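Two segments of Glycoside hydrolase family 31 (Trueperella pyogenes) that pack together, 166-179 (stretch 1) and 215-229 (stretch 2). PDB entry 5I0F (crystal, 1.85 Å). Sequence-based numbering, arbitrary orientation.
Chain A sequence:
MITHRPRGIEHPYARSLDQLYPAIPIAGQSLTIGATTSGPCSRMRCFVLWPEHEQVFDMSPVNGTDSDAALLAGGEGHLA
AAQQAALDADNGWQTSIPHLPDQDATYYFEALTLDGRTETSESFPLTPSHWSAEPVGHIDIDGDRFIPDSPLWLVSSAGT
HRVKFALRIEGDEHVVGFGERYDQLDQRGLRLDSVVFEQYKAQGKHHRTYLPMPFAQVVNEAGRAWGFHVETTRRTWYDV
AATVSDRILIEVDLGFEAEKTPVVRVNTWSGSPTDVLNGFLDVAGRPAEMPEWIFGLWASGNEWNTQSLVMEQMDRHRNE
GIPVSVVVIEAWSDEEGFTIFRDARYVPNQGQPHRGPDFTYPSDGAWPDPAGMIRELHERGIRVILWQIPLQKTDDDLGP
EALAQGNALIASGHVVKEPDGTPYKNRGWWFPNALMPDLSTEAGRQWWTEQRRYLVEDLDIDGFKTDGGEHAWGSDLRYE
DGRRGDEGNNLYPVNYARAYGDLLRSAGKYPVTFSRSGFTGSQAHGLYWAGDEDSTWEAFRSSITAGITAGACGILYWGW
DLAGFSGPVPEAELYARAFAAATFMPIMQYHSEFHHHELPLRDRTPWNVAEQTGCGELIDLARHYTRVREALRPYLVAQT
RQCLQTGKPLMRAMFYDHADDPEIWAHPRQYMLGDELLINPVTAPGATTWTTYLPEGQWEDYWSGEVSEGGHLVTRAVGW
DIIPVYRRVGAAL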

ATOM      1  N   ALA A 166      -1.070  25.566   9.564  1.00 23.08           N
ATOM      2  CA  ALA A 166      -2.456  25.199   9.834  1.00 22.67           C
ATOM      3  C   ALA A 166      -3.417  25.717   8.793  1.00 23.24           C
ATOM      4  O   ALA A 166      -3.188  26.765   8.160  1.00 23.73           O
ATOM      5  N   LEU A 167      -4.501  24.959   8.632  1.00 23.34           N
ATOM      6  CA  LEU A 167      -5.657  25.363   7.850  1.00 23.55           C
ATOM      7  C   LEU A 167      -6.904  25.370   8.732  1.00 24.04           C
ATOM      8  O   LEU A 167      -7.090  24.492   9.600  1.00 23.21           O
ATOM      9  N   ARG A 168      -7.787  26.336   8.477  1.00 25.10           N
ATOM     10  CA  ARG A 168      -9.035  26.449   9.212  1.00 25.91           C
ATOM     11  C   ARG A 168     -10.087  25.434   8.710  1.00 25.15           C
ATOM     12  O   ARG A 168     -10.268  25.278   7.508  1.00 25.14           O
ATOM     13  N   ILE A 169     -10.790  24.786   9.637  1.00 25.08           N
ATOM     14  CA  ILE A 169     -11.929  23.907   9.320  1.00 25.41           C
ATOM     15  C   ILE A 169     -13.121  24.398  10.120  1.00 25.82           C
ATOM     16  O   ILE A 169     -12.957  24.861  11.244  1.00 25.78           O
ATOM     17  N   GLU A 170     -14.305  24.321   9.516  1.00 26.15           N
ATOM     18  CA  GLU A 170     -15.557  24.792  10.124  1.00 28.20           C
ATOM     19  C   GLU A 170     -16.350  23.639  10.751  1.00 28.03           C
ATOM     20  O   GLU A 170     -16.102  22.463  10.473  1.00 26.14           O
ATOM     21  N   GLY A 171     -17.268  24.000  11.637  1.00 28.67           N
ATOM     22  CA  GLY A 171     -17.924  23.055  12.549  1.00 29.28           C
ATOM     23  C   GLY A 171     -18.681  21.907  11.915  1.00 29.50           C
ATOM     24  O   GLY A 171     -18.736  20.812  12.480  1.00 29.46           O
ATOM     25  N   ASP A 172     -19.235  22.131  10.731  1.00 29.23           N
ATOM     26  CA  ASP A 172     -19.964  21.072  10.030  1.00 30.00           C
ATOM     27  C   ASP A 172     -19.152  20.373   8.934  1.00 27.89           C
ATOM     28  O   ASP A 172     -19.736  19.657   8.108  1.00 28.18           O
ATOM     29  N   GLU A 173     -17.829  20.562   8.916  1.00 26.21           N
ATOM     30  CA  GLU A 173     -17.005  19.998   7.841  1.00 24.83           C
ATOM     31  C   GLU A 173     -16.451  18.616   8.185  1.00 24.21           C
ATOM     32  O   GLU A 173     -16.103  18.347   9.338  1.00 24.51           O
ATOM     33  N   HIS A 174     -16.354  17.780   7.154  1.00 23.41           N
ATOM     34  CA  HIS A 174     -15.850  16.417   7.212  1.00 22.75           C
ATOM     35  C   HIS A 174     -14.644  16.308   6.286  1.00 22.57           C
ATOM     36  O   HIS A 174     -14.590  16.985   5.241  1.00 22.96           O
ATOM     37  N   VAL A 175     -13.674  15.489   6.679  1.00 21.51           N
ATOM     38  CA  VAL A 175     -12.412  15.383   5.965  1.00 21.21           C
ATOM     39  C   VAL A 175     -12.262  13.967   5.425  1.00 20.69           C
ATOM     40  O   VAL A 175     -12.224  13.008   6.191  1.00 20.63           O
ATOM     41  N   VAL A 176     -12.211  13.835   4.104  1.00 20.96           N
ATOM     42  CA  VAL A 176     -12.065  12.519   3.463  1.00 20.78           C
ATOM     43  C   VAL A 176     -10.880  12.563   2.526  1.00 21.38           C
ATOM     44  O   VAL A 176     -10.774  13.458   1.688  1.00 21.69           O
ATOM     45  N   GLY A 177      -9.987  11.592   2.682  1.00 21.09           N
ATOM     46  CA  GLY A 177      -8.838  11.479   1.818  1.00 21.04           C
ATOM     47  C   GLY A 177      -7.634  10.866   2.489  1.00 20.60           C
ATOM     48  O   GLY A 177      -7.742   9.944   3.326  1.00 21.23           O
ATOM     49  N   PHE A 178      -6.487  11.421   2.122  1.00 19.95           N
ATOM     50  CA  PHE A 178      -5.171  10.943   2.504  1.00 19.47           C
ATOM     51  C   PHE A 178      -4.839   9.568   1.923  1.00 18.91           C
ATOM     52  O   PHE A 178      -3.990   8.847   2.472  1.00 18.24           O
ATOM     53  N   GLY A 179      -5.489   9.243   0.797  1.00 18.21           N
ATOM     54  CA  GLY A 179      -5.284   7.989   0.093  1.00 17.77           C
ATOM     55  C   GLY A 179      -6.195   6.894   0.616  1.00 17.49           C
ATOM     56  O   GLY A 179      -7.261   7.154   1.167  1.00 17.07           O
ATOM     57  N   PHE A 215      -3.171  14.573   0.447  1.00 18.48           N
ATOM     58  CA  PHE A 215      -4.328  15.249  -0.159  1.00 19.29           C
ATOM     59  C   PHE A 215      -5.563  14.853   0.610  1.00 19.44           C
ATOM     60  O   PHE A 215      -5.677  13.689   1.033  1.00 19.17           O
ATOM     61  N   ALA A 216      -6.489  15.792   0.770  1.00 20.38           N
ATOM     62  CA  ALA A 216      -7.831  15.495   1.292  1.00 20.71           C
ATOM     63  C   ALA A 216      -8.831  16.538   0.824  1.00 21.19           C
ATOM     64  O   ALA A 216      -8.465  17.666   0.513  1.00 21.10           O
ATOM     65  N   GLN A 217     -10.094  16.145   0.776  1.00 21.41           N
ATOM     66  CA  GLN A 217     -11.185  17.076   0.518  1.00 22.42           C
ATOM     67  C   GLN A 217     -11.929  17.318   1.816  1.00 21.93           C
ATOM     68  O   GLN A 217     -11.936  16.469   2.719  1.00 20.72           O
ATOM     69  N   VAL A 218     -12.512  18.508   1.915  1.00 21.88           N
ATOM     70  CA  VAL A 218     -13.176  18.952   3.127  1.00 21.93           C
ATOM     71  C   VAL A 218     -14.561  19.378   2.695  1.00 22.73           C
ATOM     72  O   VAL A 218     -14.702  20.275   1.862  1.00 22.61           O
ATOM     73  N   VAL A 219     -15.578  18.716   3.234  1.00 22.73           N
ATOM     74  CA  VAL A 219     -16.937  18.815   2.698  1.00 23.86           C
ATOM     75  C   VAL A 219     -17.865  19.269   3.810  1.00 24.39           C
ATOM     76  O   VAL A 219     -17.860  18.679   4.883  1.00 24.06           O
ATOM     77  N   ASN A 220     -18.645  20.324   3.559  1.00 25.74           N
ATOM     78  CA  ASN A 220     -19.616  20.824   4.548  1.00 26.77           C
ATOM     79  C   ASN A 220     -20.979  20.183   4.326  1.00 27.91           C
ATOM     80  O   ASN A 220     -21.158  19.412   3.388  1.00 28.24           O
ATOM     81  N   GLU A 221     -21.928  20.508   5.183  1.00 28.92           N
ATOM     82  CA  GLU A 221     -23.237  19.859   5.156  1.00 30.55           C
ATOM     83  C   GLU A 221     -24.266  20.623   4.332  1.00 31.13           C
ATOM     84  O   GLU A 221     -25.428  20.227   4.284  1.00 31.05           O
ATOM     85  N   ALA A 222     -23.819  21.698   3.692  1.00 31.78           N
ATOM     86  CA  ALA A 222     -24.545  22.406   2.637  1.00 33.61           C
ATOM     87  C   ALA A 222     -24.199  21.913   1.231  1.00 34.57           C
ATOM     88  O   ALA A 222     -24.784  22.385   0.266  1.00 36.68           O
ATOM     89  N   GLY A 223     -23.236  21.004   1.100  1.00 33.71           N
ATOM     90  CA  GLY A 223     -22.827  20.486  -0.206  1.00 34.33           C
ATOM     91  C   GLY A 223     -21.644  21.184  -0.879  1.00 33.81           C
ATOM     92  O   GLY A 223     -21.375  20.943  -2.046  1.00 34.64           O
ATOM     93  N   ARG A 224     -20.949  22.068  -0.182  1.00 33.67           N
ATOM     94  CA  ARG A 224     -19.791  22.714  -0.775  1.00 33.82           C
ATOM     95  C   ARG A 224     -18.543  22.054  -0.235  1.00 31.36           C
ATOM     96  O   ARG A 224     -18.550  21.507   0.870  1.00 30.78           O
ATOM     97  N   ALA A 225     -17.488  22.088  -1.049  1.00 28.96           N
ATOM     98  CA  ALA A 225     -16.246  21.428  -0.733  1.00 27.11           C
ATOM     99  C   ALA A 225     -15.067  22.303  -1.062  1.00 26.25           C
ATOM    100  O   ALA A 225     -15.125  23.172  -1.956  1.00 26.41           O
ATOM    101  N   TRP A 226     -13.991  22.056  -0.337  1.00 25.28           N
ATOM    102  CA  TRP A 226     -12.678  22.537  -0.735  1.00 25.24           C
ATOM    103  C   TRP A 226     -11.664  21.421  -0.501  1.00 24.42           C
ATOM    104  O   TRP A 226     -11.998  20.380   0.053  1.00 24.58           O
ATOM    105  N   GLY A 227     -10.436  21.608  -0.937  1.00 23.85           N
ATOM    106  CA  GLY A 227      -9.444  20.546  -0.727  1.00 22.84           C
ATOM    107  C   GLY A 227      -8.054  21.094  -0.805  1.00 22.39           C
ATOM    108  O   GLY A 227      -7.849  22.245  -1.215  1.00 22.29           O
ATOM    109  N   PHE A 228      -7.102  20.266  -0.404  1.00 21.30           N
ATOM    110  CA  PHE A 228      -5.709  20.667  -0.402  1.00 21.56           C
ATOM    111  C   PHE A 228      -4.812  19.489  -0.727  1.00 20.77           C
ATOM    112  O   PHE A 228      -5.158  18.344  -0.448  1.00 19.37           O
ATOM    113  N   HIS A 229      -3.656  19.807  -1.297  1.00 20.93           N
ATOM    114  CA  HIS A 229      -2.672  18.819  -1.686  1.00 20.65           C
ATOM    115  C   HIS A 229      -1.319  19.416  -1.419  1.00 20.68           C
ATOM    116  O   HIS A 229      -0.954  20.405  -2.041  1.00 21.10           O
TER

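Packing of residues 166-179 against 215-229 in a family 31 glycoside hydrolase. The shortest side-chain hydrogen bond across the contact runs from His174 NE2 to Glu221 OE2 (2.8 Å): His174 (chi1 m) sends its CB to the sheet face it shares with Val219, but its ring reaches back to meet the extended Glu221 (m, t), whose carboxylate lies at the ring edge, in line with the N-H. Close by, Asp172 (p) points toward stretch 2 and accepts the backbone N-H of Glu221 at OD2 (3.1 Å from N), so Glu221 is held through both main chain and side chain. Gln217 (chi1 p, chi2 between wells at -123°) curls back so that NE2 donates to Val176 O (3.1 Å); the same carbonyl also accepts Gln217 N (2.9 Å), and one oxygen thus serves both side chain and backbone of a single residue. Glu173 (m, t) divides its carboxylate: OE2 accepts Trp226 NE1 (3.2 Å) at the indole edge, while OE1 accepts the amide N of Glu170 (2.8 Å), bracing the type I turn from Glu170 to Glu173.

Two waters extend this polar end. Water 1 donates to Glu170 OE1 (2.7 Å) and Asp172 OD1 (2.8 Å) and weakly accepts from Asn220 ND2 (3.4 Å), linking the stretches; water 2 lies 2.8 Å from Glu173 OE2 and 3.0 Å from Arg224 O. Asn220 (p) turns OD1 into its own loop, accepting Arg224 N (2.9 Å), while its CB packs 3.8 Å from Glu173 CG.

The antiparallel strands 174-177 and 215-219 place Val175 and Val218, both t, on one face and His174, Val176, Gln217 and Val219 on the other. On the first face, Val175 CG1 touches Ala216 CB (3.9 Å), and Val218 CG1 meets Ile169 CD1 (4.1 Å; Ile169 is t, t). Gly177 leaves the close backbone approach open: a CB there would clash with Ala216 CA and Phe215 O. Beyond it, the CA-to-CB bond of Phe178 (m) points away overall, yet the ring returns over Ala216, whose CB sits over its face, 3.8 Å from the ring centroid; Phe178 CE1 also approaches Phe228 CZ (4.1 Å). Leu167 (m, t) points toward stretch 2 and lays CD1 over the face of Phe228 (chi1 p), 3.8 Å from CD1 of that ring, and against the edge of Trp226 (chi1 p), 4.0 Å from CZ3. Leu167 thus bridges the rings of Trp226 and Phe228, and Phe228 in turn meets Phe178; Trp226 joins this apolar packing to the polar turn through its bond to Glu173.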

ATOM      1  CB  ALA A 166      -2.879  25.679  11.207  1.00 22.69           C
ATOM      2  CB  LEU A 167      -5.890  24.393   6.696  1.00 23.54           C
ATOM      3  CG  LEU A 167      -4.707  24.049   5.803  1.00 23.33           C
ATOM      4  CD1 LEU A 167      -5.189  23.056   4.758  1.00 23.70           C
ATOM      5  CD2 LEU A 167      -4.152  25.289   5.135  1.00 23.86           C
ATOM      6  CB  ARG A 168      -9.573  27.874   9.075  1.00 27.94           C
ATOM      7  CG  ARG A 168     -10.758  28.182   9.984  1.00 29.98           C
ATOM      8  CD  ARG A 168     -11.037  29.681  10.059  1.00 32.25           C
ATOM      9  NE  ARG A 168     -11.410  30.184   8.748  1.00 33.64           N
ATOM     10  CZ  ARG A 168     -12.611  30.046   8.177  1.00 35.57           C
ATOM     11  NH1 ARG A 168     -12.803  30.555   6.963  1.00 37.01           N
ATOM     12  NH2 ARG A 168     -13.635  29.436   8.801  1.00 36.40           N
ATOM     13  CB  ILE A 169     -11.604  22.408   9.597  1.00 25.60           C
ATOM     14  CG1 ILE A 169     -12.764  21.487   9.246  1.00 26.30           C
ATOM     15  CG2 ILE A 169     -11.195  22.154  11.051  1.00 26.04           C
ATOM     16  CD1 ILE A 169     -12.362  20.015   9.143  1.00 26.01           C
ATOM     17  CB  GLU A 170     -16.395  25.561   9.088  1.00 29.66           C
ATOM     18  CG  GLU A 170     -15.646  26.793   8.586  1.00 30.90           C
ATOM     19  CD  GLU A 170     -16.453  27.709   7.678  1.00 32.91           C
ATOM     20  OE1 GLU A 170     -17.541  27.325   7.233  1.00 34.92           O
ATOM     21  OE2 GLU A 170     -15.982  28.837   7.411  1.00 34.78           O
ATOM     22  CB  ASP A 172     -21.243  21.630   9.425  1.00 31.89           C
ATOM     23  CG  ASP A 172     -20.980  22.619   8.292  1.00 33.41           C
ATOM     24  OD1 ASP A 172     -19.942  23.353   8.333  1.00 34.06           O
ATOM     25  OD2 ASP A 172     -21.836  22.656   7.377  1.00 34.66           O
ATOM     26  CB  GLU A 173     -15.889  20.963   7.446  1.00 25.00           C
ATOM     27  CG  GLU A 173     -16.428  22.088   6.574  1.00 25.55           C
ATOM     28  CD  GLU A 173     -15.420  23.141   6.167  1.00 26.47           C
ATOM     29  OE1 GLU A 173     -14.416  23.384   6.880  1.00 25.79           O
ATOM     30  OE2 GLU A 173     -15.666  23.796   5.125  1.00 27.45           O
ATOM     31  CB  HIS A 174     -16.924  15.470   6.742  1.00 23.15           C
ATOM     32  CG  HIS A 174     -18.197  15.609   7.491  1.00 23.89           C
ATOM     33  ND1 HIS A 174     -18.444  14.927   8.661  1.00 24.76           N
ATOM     34  CD2 HIS A 174     -19.272  16.400   7.278  1.00 24.62           C
ATOM     35  CE1 HIS A 174     -19.643  15.254   9.107  1.00 25.12           C
ATOM     36  NE2 HIS A 174     -20.159  16.156   8.292  1.00 25.12           N
ATOM     37  CB  VAL A 175     -11.206  15.739   6.860  1.00 21.15           C
ATOM     38  CG1 VAL A 175      -9.928  15.773   6.026  1.00 21.17           C
ATOM     39  CG2 VAL A 175     -11.415  17.092   7.522  1.00 21.69           C
ATOM     40  CB  VAL A 176     -13.328  12.119   2.701  1.00 20.91           C
ATOM     41  CG1 VAL A 176     -13.139  10.775   2.013  1.00 20.88           C
ATOM     42  CG2 VAL A 176     -14.514  12.074   3.649  1.00 20.93           C
ATOM     43  CB  PHE A 178      -4.997  10.970   4.020  1.00 19.89           C
ATOM     44  CG  PHE A 178      -5.333  12.301   4.645  1.00 20.38           C
ATOM     45  CD1 PHE A 178      -4.531  13.402   4.424  1.00 20.48           C
ATOM     46  CD2 PHE A 178      -6.435  12.442   5.476  1.00 20.51           C
ATOM     47  CE1 PHE A 178      -4.823  14.615   4.994  1.00 20.94           C
ATOM     48  CE2 PHE A 178      -6.717  13.659   6.070  1.00 20.84           C
ATOM     49  CZ  PHE A 178      -5.922  14.751   5.820  1.00 20.80           C
ATOM     50  CB  PHE A 215      -4.516  14.844  -1.641  1.00 19.50           C
ATOM     51  CG  PHE A 215      -5.944  15.000  -2.146  1.00 19.74           C
ATOM     52  CD1 PHE A 215      -6.412  16.228  -2.583  1.00 20.19           C
ATOM     53  CD2 PHE A 215      -6.815  13.923  -2.162  1.00 19.67           C
ATOM     54  CE1 PHE A 215      -7.719  16.379  -3.013  1.00 20.75           C
ATOM     55  CE2 PHE A 215      -8.134  14.069  -2.588  1.00 19.97           C
ATOM     56  CZ  PHE A 215      -8.574  15.300  -3.036  1.00 20.57           C
ATOM     57  CB  ALA A 216      -7.813  15.438   2.813  1.00 20.85           C
ATOM     58  CB  GLN A 217     -12.101  16.595  -0.614  1.00 23.59           C
ATOM     59  CG  GLN A 217     -12.814  15.283  -0.420  1.00 24.26           C
ATOM     60  CD  GLN A 217     -12.490  14.296  -1.549  1.00 24.95           C
ATOM     61  OE1 GLN A 217     -12.978  14.420  -2.676  1.00 26.35           O
ATOM     62  NE2 GLN A 217     -11.646  13.319  -1.247  1.00 24.70           N
ATOM     63  CB  VAL A 218     -12.428  20.110   3.793  1.00 22.32           C
ATOM     64  CG1 VAL A 218     -13.121  20.495   5.096  1.00 23.06           C
ATOM     65  CG2 VAL A 218     -10.955  19.775   4.049  1.00 22.09           C
ATOM     66  CB  VAL A 219     -17.414  17.460   2.125  1.00 23.89           C
ATOM     67  CG1 VAL A 219     -18.768  17.609   1.444  1.00 24.61           C
ATOM     68  CG2 VAL A 219     -16.384  16.933   1.137  1.00 23.62           C
ATOM     69  CB  ASN A 220     -19.652  22.363   4.603  1.00 27.83           C
ATOM     70  CG  ASN A 220     -20.396  23.019   3.442  1.00 28.93           C
ATOM     71  OD1 ASN A 220     -21.183  22.403   2.715  1.00 29.76           O
ATOM     72  ND2 ASN A 220     -20.187  24.320   3.305  1.00 30.33           N
ATOM     73  CB  GLU A 221     -23.702  19.599   6.595  1.00 31.78           C
ATOM     74  CG  GLU A 221     -22.840  18.520   7.239  1.00 32.15           C
ATOM     75  CD  GLU A 221     -23.230  18.159   8.659  1.00 33.93           C
ATOM     76  OE1 GLU A 221     -24.120  18.806   9.212  1.00 34.59           O
ATOM     77  OE2 GLU A 221     -22.624  17.215   9.220  1.00 35.00           O
ATOM     78  CB  ALA A 222     -24.237  23.884   2.721  1.00 33.85           C
ATOM     79  CB  ARG A 224     -19.794  24.210  -0.497  1.00 36.64           C
ATOM     80  CG  ARG A 224     -21.056  24.932  -0.983  1.00 40.41           C
ATOM     81  CD  ARG A 224     -21.517  24.550  -2.401  1.00 42.94           C
ATOM     82  NE  ARG A 224     -20.626  25.042  -3.461  1.00 46.56           N
ATOM     83  CZ  ARG A 224     -20.743  24.754  -4.765  1.00 48.81           C
ATOM     84  NH1 ARG A 224     -21.694  23.932  -5.222  1.00 50.21           N
ATOM     85  NH2 ARG A 224     -19.888  25.286  -5.630  1.00 49.80           N
ATOM     86  CB  ALA A 225     -16.131  20.121  -1.501  1.00 26.47           C
ATOM     87  CB  TRP A 226     -12.301  23.822   0.002  1.00 25.74           C
ATOM     88  CG  TRP A 226     -12.219  23.702   1.473  1.00 25.61           C
ATOM     89  CD1 TRP A 226     -13.262  23.723   2.357  1.00 25.97           C
ATOM     90  CD2 TRP A 226     -11.031  23.591   2.258  1.00 25.10           C
ATOM     91  NE1 TRP A 226     -12.792  23.611   3.640  1.00 25.94           N
ATOM     92  CE2 TRP A 226     -11.428  23.524   3.610  1.00 25.15           C
ATOM     93  CE3 TRP A 226      -9.664  23.505   1.953  1.00 25.25           C
ATOM     94  CZ2 TRP A 226     -10.508  23.379   4.652  1.00 24.80           C
ATOM     95  CZ3 TRP A 226      -8.755  23.377   2.998  1.00 24.43           C
ATOM     96  CH2 TRP A 226      -9.177  23.318   4.324  1.00 24.16           C
ATOM     97  CB  PHE A 228      -5.324  21.262   0.942  1.00 21.82           C
ATOM     98  CG  PHE A 228      -5.466  20.318   2.090  1.00 22.26           C
ATOM     99  CD1 PHE A 228      -6.700  20.178   2.751  1.00 23.00           C
ATOM    100  CD2 PHE A 228      -4.367  19.595   2.555  1.00 22.45           C
ATOM    101  CE1 PHE A 228      -6.840  19.299   3.806  1.00 23.04           C
ATOM    102  CE2 PHE A 228      -4.507  18.713   3.618  1.00 22.73           C
ATOM    103  CZ  PHE A 228      -5.745  18.563   4.243  1.00 22.56           C
ATOM    104  CB  HIS A 229      -2.847  18.435  -3.155  1.00 21.03           C
ATOM    105  CG  HIS A 229      -1.676  17.706  -3.753  1.00 21.35           C
ATOM    106  ND1 HIS A 229      -1.206  17.983  -5.014  1.00 21.71           N
ATOM    107  CD2 HIS A 229      -0.882  16.723  -3.263  1.00 21.43           C
ATOM    108  CE1 HIS A 229      -0.184  17.196  -5.286  1.00 22.39           C
ATOM    109  NE2 HIS A 229       0.030  16.413  -4.241  1.00 21.80           N
TER
HETATM  110  O   HOH W   1     -19.075  25.202   6.419  1.00 44.21           O
HETATM  111  O   HOH W   2     -16.654  22.998   2.673  1.00 30.99           O